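Cytochrome c551 (Achromobacter xylosoxidans, PDB 2ZON) probably shuttles single electrons between redox proteins by means of a c-type haem fixed covalently in a small, all-helical fold. Local coordinates at residues 21-25 against 26-30; 52-56 against 57-61; 77-80 against 81-85. All blocks are in the same frame, centred on the assembly; numbering follows the deposited sequence.

How the contacts relate
Three local contacts surround the single haem of this small all-helical chain. They come in series along the sequence: contact 1 at the end of helix 10-24, contact 2 at the end of helix 48-57, contact 3 within helix 72-85. Each pair of centres is about 15 Å apart, yet each pair touches: Ala29 on Ala61, His24 on Met82, and Val55 on Val79. Contact 1 supplies covalent attachment and an iron ligand, contact 2 packs the opposite porphyrin face and a propionate, and contact 3 closes one edge, consistent with a shielded electron carrier.

Contact 1: 21-25 against 26-30; sequences VVCHA and SGVAN. With HEM (protoporphyrin IX containing Fe), chain K.
Within the CXXCH haem-attachment motif, Cys23 and His24 provide a thioether sulfur and an iron ligand, and Val28 folds back from the following turn to pack against Cys23. The sulfur, Cys23 SG, is covalently bonded to HEM CAC at 1.9 Å; a chi1 of -61°, which lays it beside its own backbone N, aims it at that corner of the porphyrin. One residue on, His24 NE2 binds the haem iron at 2.1 Å, with Met62 SD as the other protein ligand. The imidazole points squarely at the metal, for His24 CE1 and CD2 lie almost equally far from the iron, at 3.0 and 3.1 Å. Its rotation is fixed from behind by a hydrogen bond from His24 ND1 to Pro32 O, which would be expected to make the ring a stronger donor to the metal.

The turn is closed by the backbone. Val28 N donates to Cys23 O over 3.0 Å, reaching a lone pair in the carbonyl plane, and Gly27 CA adds a weaker CA-H...O contact to the same oxygen. Val28 CB then rests 3.8 Å from Cys23 CB. Its two methyls take different partners: Val28 CG1 leans to Cys23 SG at 3.9 Å, while Val28 CG2 lies 3.4 Å from Val22 O, and that carbonyl accepts a hydrogen bond from water 1. Val22 and Val28 pack on another protein chain of the assembly, so this region borders a partner. Helix end, thioether and axial histidine together make the signature haem-binding site of c-type cytochromes.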
# COMPACT_ATOMS: atom_id res chain seq x y z
N VAL D 21 -23.58 14.19 14.51
CA VAL D 21 -22.14 14.27 14.76
C VAL D 21 -21.34 14.47 13.47
O VAL D 21 -20.26 15.04 13.51
CB VAL D 21 -21.63 12.98 15.50
CG1 VAL D 21 -21.90 11.73 14.66
CG2 VAL D 21 -20.14 13.09 15.90
N VAL D 22 -21.88 14.00 12.34
CA VAL D 22 -21.10 14.10 11.10
C VAL D 22 -20.71 15.55 10.76
O VAL D 22 -19.62 15.79 10.27
CB VAL D 22 -21.73 13.36 9.89
CG1 VAL D 22 -23.04 13.99 9.47
CG2 VAL D 22 -20.74 13.34 8.73
N CYS D 23 -21.60 16.49 11.08
CA CYS D 23 -21.32 17.92 10.86
C CYS D 23 -20.92 18.69 12.12
O CYS D 23 -20.14 19.66 12.06
CB CYS D 23 -22.53 18.58 10.25
SG CYS D 23 -23.02 17.91 8.64
N HIS D 24 -21.46 18.27 13.26
CA HIS D 24 -21.31 19.08 14.47
C HIS D 24 -20.09 18.73 15.33
O HIS D 24 -19.76 19.48 16.25
CB HIS D 24 -22.62 19.08 15.28
CG HIS D 24 -23.70 19.93 14.68
ND1 HIS D 24 -23.78 21.29 14.89
CD2 HIS D 24 -24.76 19.61 13.90
CE1 HIS D 24 -24.84 21.77 14.26
NE2 HIS D 24 -25.46 20.77 13.66
N ALA D 25 -19.42 17.62 15.02
CA ALA D 25 -18.18 17.24 15.74
C ALA D 25 -17.06 18.24 15.46
O ALA D 25 -16.56 18.90 16.36
CB ALA D 25 -17.73 15.84 15.35
N SER D 26 -16.67 18.32 14.20
CA SER D 26 -15.93 19.45 13.70
C SER D 26 -17.05 20.44 13.33
O SER D 26 -18.15 20.34 13.88
CB SER D 26 -15.07 19.03 12.50
OG SER D 26 -15.84 18.43 11.48
N GLY D 27 -16.80 21.39 12.45
CA GLY D 27 -17.90 22.24 12.03
C GLY D 27 -18.06 22.21 10.52
O GLY D 27 -17.75 23.20 9.84
N VAL D 28 -18.54 21.08 10.01
CA VAL D 28 -18.82 20.94 8.57
C VAL D 28 -19.73 22.08 8.15
O VAL D 28 -20.73 22.35 8.80
CB VAL D 28 -19.44 19.57 8.21
CG1 VAL D 28 -19.96 19.56 6.77
CG2 VAL D 28 -18.43 18.44 8.42
N ALA D 29 -19.34 22.78 7.09
CA ALA D 29 -20.10 23.92 6.57
C ALA D 29 -20.43 24.99 7.63
O ALA D 29 -21.51 25.60 7.60
CB ALA D 29 -21.37 23.43 5.86
N ASN D 30 -19.50 25.21 8.56
CA ASN D 30 -19.66 26.21 9.62
C ASN D 30 -20.74 25.84 10.64
O ASN D 30 -21.36 26.71 11.25
CB ASN D 30 -19.94 27.61 9.04
CG ASN D 30 -18.73 28.24 8.36
OD1 ASN D 30 -18.51 29.44 8.48
ND2 ASN D 30 -17.94 27.43 7.64
CHA HEM K . -27.20 24.37 12.93
CHB HEM K . -28.75 20.64 15.54
CHC HEM K . -27.70 17.73 11.88
CHD HEM K . -25.20 21.27 9.84
C1A HEM K . -27.79 23.67 13.98
C2A HEM K . -28.41 24.19 15.12
C3A HEM K . -28.85 23.11 15.86
C4A HEM K . -28.51 21.96 15.17
CMA HEM K . -29.59 23.12 17.21
CAA HEM K . -28.54 25.67 15.47
CBA HEM K . -29.72 26.28 14.72
CGA HEM K . -29.31 27.65 14.16
O1A HEM K . -28.20 27.73 13.59
O2A HEM K . -30.12 28.57 14.34
C1B HEM K . -28.71 19.49 14.76
C2B HEM K . -29.24 18.25 15.07
C3B HEM K . -28.97 17.40 14.02
C4B HEM K . -28.22 18.15 13.10
CMB HEM K . -30.05 17.95 16.36
CAB HEM K . -29.30 15.91 13.94
CBB HEM K . -30.79 15.58 14.16
C1C HEM K . -26.87 18.38 10.97
C2C HEM K . -26.24 17.85 9.84
C3C HEM K . -25.52 18.85 9.22
C4C HEM K . -25.72 19.99 10.02
CMC HEM K . -26.35 16.38 9.41
CAC HEM K . -24.61 18.63 8.01
CBC HEM K . -25.25 18.12 6.71
C1D HEM K . -25.57 22.48 10.43
C2D HEM K . -25.24 23.77 10.02
C3D HEM K . -25.81 24.67 10.89
C4D HEM K . -26.48 23.90 11.84
CMD HEM K . -24.39 24.11 8.78
CAD HEM K . -25.74 26.22 10.83
CBD HEM K . -26.82 26.73 9.86
CGD HEM K . -26.49 28.10 9.23
O1D HEM K . -26.27 29.04 10.02
O2D HEM K . -26.47 28.18 7.98
NA HEM K . -27.87 22.33 14.04
NB HEM K . -28.10 19.40 13.56
NC HEM K . -26.54 19.68 11.05
ND HEM K . -26.33 22.60 11.53
FE HEM K . -27.19 21.03 12.58
O HOH W 1 -17.83 17.09 11.74

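Contact 2: 52-56 against 57-61; sequences LATVL and KGKGA. With HEM (protoporphyrin IX containing Fe), chain K.
Thr54 and Lys59 meet beside the haem propionates, where Thr54 CG2 presses on Lys59 CD at 3.5 Å, tighter than an ordinary van der Waals contact. The same methyl, Thr54 CG2, lies 3.6 Å from propionate carbon HEM CBA, so one methyl touches both the lysine chain and the propionate arm. Lys59 runs extended as far as CE and then bends at chi4, -78°, which turns Lys59 NZ onto HEM O1D for a hydrogen bond of 2.9 Å; the ammonium would be expected to offset part of the propionate charge. Farther over the ring, Val55 CG2 bears on the porphyrin from the face opposite His24, 3.5 Å from HEM CHB. Beyond the lysine, Ala61 O approaches HEM CBC at 3.3 Å, and Gly60 lets the backbone pass close to HEM O2D of the propionate that Lys59 binds.

Behind this first shell stands the end of helix 48-57. The rotation of Thr54 is fixed by a hydrogen bond from its OG1 to Ala50 O, one turn back, which leaves its methyl for Lys59. The last helical bonds run from Lys57 N to Ala53 O at 3.1 Å and from Gly58 N to Thr54 O at 2.8 Å. Gly58 then breaks the helix with a positive phi of 95°, turning the chain so that Lys59 comes over the propionates. Outward again, Val55 packs on Val79 and Leu56 on Leu75, both of helix 72-85. A glycine-terminated helix that delivers the next residues to a propionate is here one wall of the cytochrome c haem crevice.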
# COMPACT_ATOMS: atom_id res chain seq x y z
N LEU D 52 -35.15 23.80 17.92
CA LEU D 52 -35.85 22.62 17.41
C LEU D 52 -36.58 22.92 16.09
O LEU D 52 -36.51 22.13 15.15
CB LEU D 52 -36.81 22.03 18.45
CG LEU D 52 -37.67 20.83 18.00
CD1 LEU D 52 -36.81 19.59 17.65
CD2 LEU D 52 -38.67 20.47 19.06
N ALA D 53 -37.24 24.08 16.03
CA ALA D 53 -37.92 24.52 14.80
C ALA D 53 -36.96 24.66 13.62
O ALA D 53 -37.29 24.31 12.48
CB ALA D 53 -38.67 25.84 15.04
N THR D 54 -35.77 25.18 13.88
CA THR D 54 -34.74 25.28 12.86
C THR D 54 -34.27 23.90 12.37
O THR D 54 -34.05 23.71 11.16
CB THR D 54 -33.56 26.11 13.38
OG1 THR D 54 -34.04 27.43 13.70
CG2 THR D 54 -32.44 26.22 12.33
N VAL D 55 -34.12 22.95 13.29
CA VAL D 55 -33.67 21.59 12.94
C VAL D 55 -34.71 20.93 12.04
O VAL D 55 -34.37 20.37 11.00
CB VAL D 55 -33.37 20.74 14.20
CG1 VAL D 55 -33.12 19.27 13.84
CG2 VAL D 55 -32.16 21.31 14.93
N LEU D 56 -35.98 21.03 12.44
CA LEU D 56 -37.08 20.45 11.67
C LEU D 56 -37.14 21.01 10.25
O LEU D 56 -37.28 20.26 9.28
CB LEU D 56 -38.41 20.71 12.38
CG LEU D 56 -38.77 19.83 13.57
CD1 LEU D 56 -40.04 20.36 14.22
CD2 LEU D 56 -38.97 18.38 13.12
N LYS D 57 -37.00 22.33 10.14
CA LYS D 57 -37.09 23.02 8.85
C LYS D 57 -35.88 22.75 7.97
O LYS D 57 -36.02 22.53 6.75
CB LYS D 57 -37.25 24.53 9.06
CG LYS D 57 -37.33 25.35 7.78
CD LYS D 57 -37.83 26.77 8.04
CE LYS D 57 -38.25 27.47 6.74
NZ LYS D 57 -37.10 27.72 5.80
N GLY D 58 -34.70 22.73 8.59
CA GLY D 58 -33.43 22.74 7.86
C GLY D 58 -32.98 24.19 7.78
O GLY D 58 -33.82 25.10 7.87
N LYS D 59 -31.68 24.41 7.62
CA LYS D 59 -31.11 25.76 7.52
C LYS D 59 -29.76 25.64 6.85
O LYS D 59 -28.90 24.88 7.31
CB LYS D 59 -30.96 26.39 8.92
CG LYS D 59 -30.50 27.85 8.98
CD LYS D 59 -30.38 28.26 10.45
CE LYS D 59 -30.24 29.76 10.66
NZ LYS D 59 -28.86 30.20 10.38
N GLY D 60 -29.56 26.37 5.76
CA GLY D 60 -28.31 26.30 5.00
C GLY D 60 -27.92 24.87 4.64
O GLY D 60 -28.72 24.14 4.05
N ALA D 61 -26.71 24.48 5.00
CA ALA D 61 -26.19 23.14 4.72
C ALA D 61 -26.75 22.05 5.65
O ALA D 61 -26.44 20.88 5.46
CB ALA D 61 -24.67 23.13 4.77
CHA HEM K . -27.20 24.37 12.93
CHB HEM K . -28.75 20.64 15.54
CHC HEM K . -27.70 17.73 11.88
CHD HEM K . -25.20 21.27 9.84
C1A HEM K . -27.79 23.67 13.98
C2A HEM K . -28.41 24.19 15.12
C3A HEM K . -28.85 23.11 15.86
C4A HEM K . -28.51 21.96 15.17
CMA HEM K . -29.59 23.12 17.21
CAA HEM K . -28.54 25.67 15.47
CBA HEM K . -29.72 26.28 14.72
CGA HEM K . -29.31 27.65 14.16
O1A HEM K . -28.20 27.73 13.59
O2A HEM K . -30.12 28.57 14.34
C1B HEM K . -28.71 19.49 14.76
C2B HEM K . -29.24 18.25 15.07
C3B HEM K . -28.97 17.40 14.02
C4B HEM K . -28.22 18.15 13.10
CMB HEM K . -30.05 17.95 16.36
CAB HEM K . -29.30 15.91 13.94
CBB HEM K . -30.79 15.58 14.16
C1C HEM K . -26.87 18.38 10.97
C2C HEM K . -26.24 17.85 9.84
C3C HEM K . -25.52 18.85 9.22
C4C HEM K . -25.72 19.99 10.02
CMC HEM K . -26.35 16.38 9.41
CAC HEM K . -24.61 18.63 8.01
CBC HEM K . -25.25 18.12 6.71
C1D HEM K . -25.57 22.48 10.43
C2D HEM K . -25.24 23.77 10.02
C3D HEM K . -25.81 24.67 10.89
C4D HEM K . -26.48 23.90 11.84
CMD HEM K . -24.39 24.11 8.78
CAD HEM K . -25.74 26.22 10.83
CBD HEM K . -26.82 26.73 9.86
CGD HEM K . -26.49 28.10 9.23
O1D HEM K . -26.27 29.04 10.02
O2D HEM K . -26.47 28.18 7.98
NA HEM K . -27.87 22.33 14.04
NB HEM K . -28.10 19.40 13.56
NC HEM K . -26.54 19.68 11.05
ND HEM K . -26.33 22.60 11.53
FE HEM K . -27.19 21.03 12.58

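Contact 3: 77-80 against 81-85; sequences AAVA and YMMDA. With HEM (protoporphyrin IX containing Fe), chain K.
Tyr81 opens the second half of this contact within helix 72-85, the C-terminal helix of the cytochrome c fold: its N bonds to Ala77 O, one turn back, and its CB lies 3.5 Å from Ala78 O. With CG opposite the backbone N, chi1 168°, the ring is carried off to helix 10-24, where it meets the Tyr16 ring with the planes inclined at about 50°.

Met82 follows, its N donating to Ala78 O while its CG lies only 3.2 Å from that same oxygen. From there the chain turns to the cofactor: Met82 SD sits 3.5 Å from HEM CHB, over the porphyrin rim on the His24 side. Ala78 CB lies nearby, 4.0 Å from HEM CMB.

Met83 makes the straightest of the four helical bonds between the segments, N to Val79 O at 2.9 Å with 175° at the hydrogen. Its thioether crosses the valine at an angle, Met83 SD resting 3.8 Å from Val79 CG1, and both side chains pack on Leu51 of helix 48-57. Asp84 N bonds in turn to Ala80 O, and Asp84 CB approaches that same oxygen to 3.3 Å. Last, Ala85 N donates to Tyr81 O at 3.1 Å and, weakly, to Met82 O.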
# COMPACT_ATOMS: atom_id res chain seq x y z
N ALA D 77 -34.75 15.95 22.08
CA ALA D 77 -33.77 15.36 22.98
C ALA D 77 -32.33 15.55 22.48
O ALA D 77 -31.41 15.77 23.29
CB ALA D 77 -34.07 13.87 23.21
N ALA D 78 -32.13 15.48 21.16
CA ALA D 78 -30.81 15.68 20.59
C ALA D 78 -30.40 17.15 20.69
O ALA D 78 -29.25 17.46 21.01
CB ALA D 78 -30.75 15.18 19.13
N VAL D 79 -31.36 18.06 20.44
CA VAL D 79 -31.12 19.48 20.62
C VAL D 79 -30.72 19.73 22.09
O VAL D 79 -29.74 20.42 22.35
CB VAL D 79 -32.30 20.38 20.15
CG1 VAL D 79 -32.10 21.83 20.60
CG2 VAL D 79 -32.44 20.31 18.61
N ALA D 80 -31.45 19.11 23.02
CA ALA D 80 -31.17 19.25 24.45
C ALA D 80 -29.76 18.79 24.82
O ALA D 80 -29.08 19.44 25.61
CB ALA D 80 -32.23 18.51 25.28
N TYR D 81 -29.32 17.67 24.24
CA TYR D 81 -27.97 17.16 24.47
C TYR D 81 -26.92 18.17 23.97
O TYR D 81 -25.89 18.41 24.61
CB TYR D 81 -27.80 15.82 23.74
CG TYR D 81 -26.36 15.33 23.67
CD1 TYR D 81 -25.72 14.78 24.78
CD2 TYR D 81 -25.65 15.40 22.47
CE1 TYR D 81 -24.40 14.31 24.70
CE2 TYR D 81 -24.35 14.95 22.38
CZ TYR D 81 -23.73 14.41 23.50
OH TYR D 81 -22.42 13.96 23.37
N MET D 82 -27.21 18.75 22.81
CA MET D 82 -26.28 19.70 22.19
C MET D 82 -26.15 20.98 23.04
O MET D 82 -25.03 21.42 23.34
CB MET D 82 -26.68 19.98 20.74
CG MET D 82 -26.53 18.73 19.88
SD MET D 82 -27.09 18.96 18.19
CE MET D 82 -25.75 19.97 17.54
N MET D 83 -27.30 21.52 23.45
CA MET D 83 -27.35 22.67 24.36
C MET D 83 -26.59 22.38 25.67
O MET D 83 -25.78 23.19 26.11
CB MET D 83 -28.81 23.04 24.67
CG MET D 83 -29.60 23.57 23.46
SD MET D 83 -31.36 23.87 23.78
CE MET D 83 -31.34 25.56 24.37
N ASP D 84 -26.84 21.21 26.27
CA ASP D 84 -26.17 20.79 27.51
C ASP D 84 -24.64 20.85 27.38
O ASP D 84 -23.93 21.32 28.28
CB ASP D 84 -26.63 19.37 27.89
CG ASP D 84 -25.94 18.83 29.14
OD1 ASP D 84 -26.42 19.09 30.26
OD2 ASP D 84 -24.93 18.12 28.98
N ALA D 85 -24.12 20.39 26.25
CA ALA D 85 -22.67 20.30 26.06
C ALA D 85 -22.01 21.69 25.99
O ALA D 85 -20.80 21.83 26.17
CB ALA D 85 -22.35 19.46 24.80
CHA HEM K . -27.20 24.37 12.93
CHB HEM K . -28.75 20.64 15.54
CHC HEM K . -27.70 17.73 11.88
CHD HEM K . -25.20 21.27 9.84
C1A HEM K . -27.79 23.67 13.98
C2A HEM K . -28.41 24.19 15.12
C3A HEM K . -28.85 23.11 15.86
C4A HEM K . -28.51 21.96 15.17
CMA HEM K . -29.59 23.12 17.21
CAA HEM K . -28.54 25.67 15.47
CBA HEM K . -29.72 26.28 14.72
CGA HEM K . -29.31 27.65 14.16
O1A HEM K . -28.20 27.73 13.59
O2A HEM K . -30.12 28.57 14.34
C1B HEM K . -28.71 19.49 14.76
C2B HEM K . -29.24 18.25 15.07
C3B HEM K . -28.97 17.40 14.02
C4B HEM K . -28.22 18.15 13.10
CMB HEM K . -30.05 17.95 16.36
CAB HEM K . -29.30 15.91 13.94
CBB HEM K . -30.79 15.58 14.16
C1C HEM K . -26.87 18.38 10.97
C2C HEM K . -26.24 17.85 9.84
C3C HEM K . -25.52 18.85 9.22
C4C HEM K . -25.72 19.99 10.02
CMC HEM K . -26.35 16.38 9.41
CAC HEM K . -24.61 18.63 8.01
CBC HEM K . -25.25 18.12 6.71
C1D HEM K . -25.57 22.48 10.43
C2D HEM K . -25.24 23.77 10.02
C3D HEM K . -25.81 24.67 10.89
C4D HEM K . -26.48 23.90 11.84
CMD HEM K . -24.39 24.11 8.78
CAD HEM K . -25.74 26.22 10.83
CBD HEM K . -26.82 26.73 9.86
CGD HEM K . -26.49 28.10 9.23
O1D HEM K . -26.27 29.04 10.02
O2D HEM K . -26.47 28.18 7.98
NA HEM K . -27.87 22.33 14.04
NB HEM K . -28.10 19.40 13.56
NC HEM K . -26.54 19.68 11.05
ND HEM K . -26.33 22.60 11.53
FE HEM K . -27.19 21.03 12.58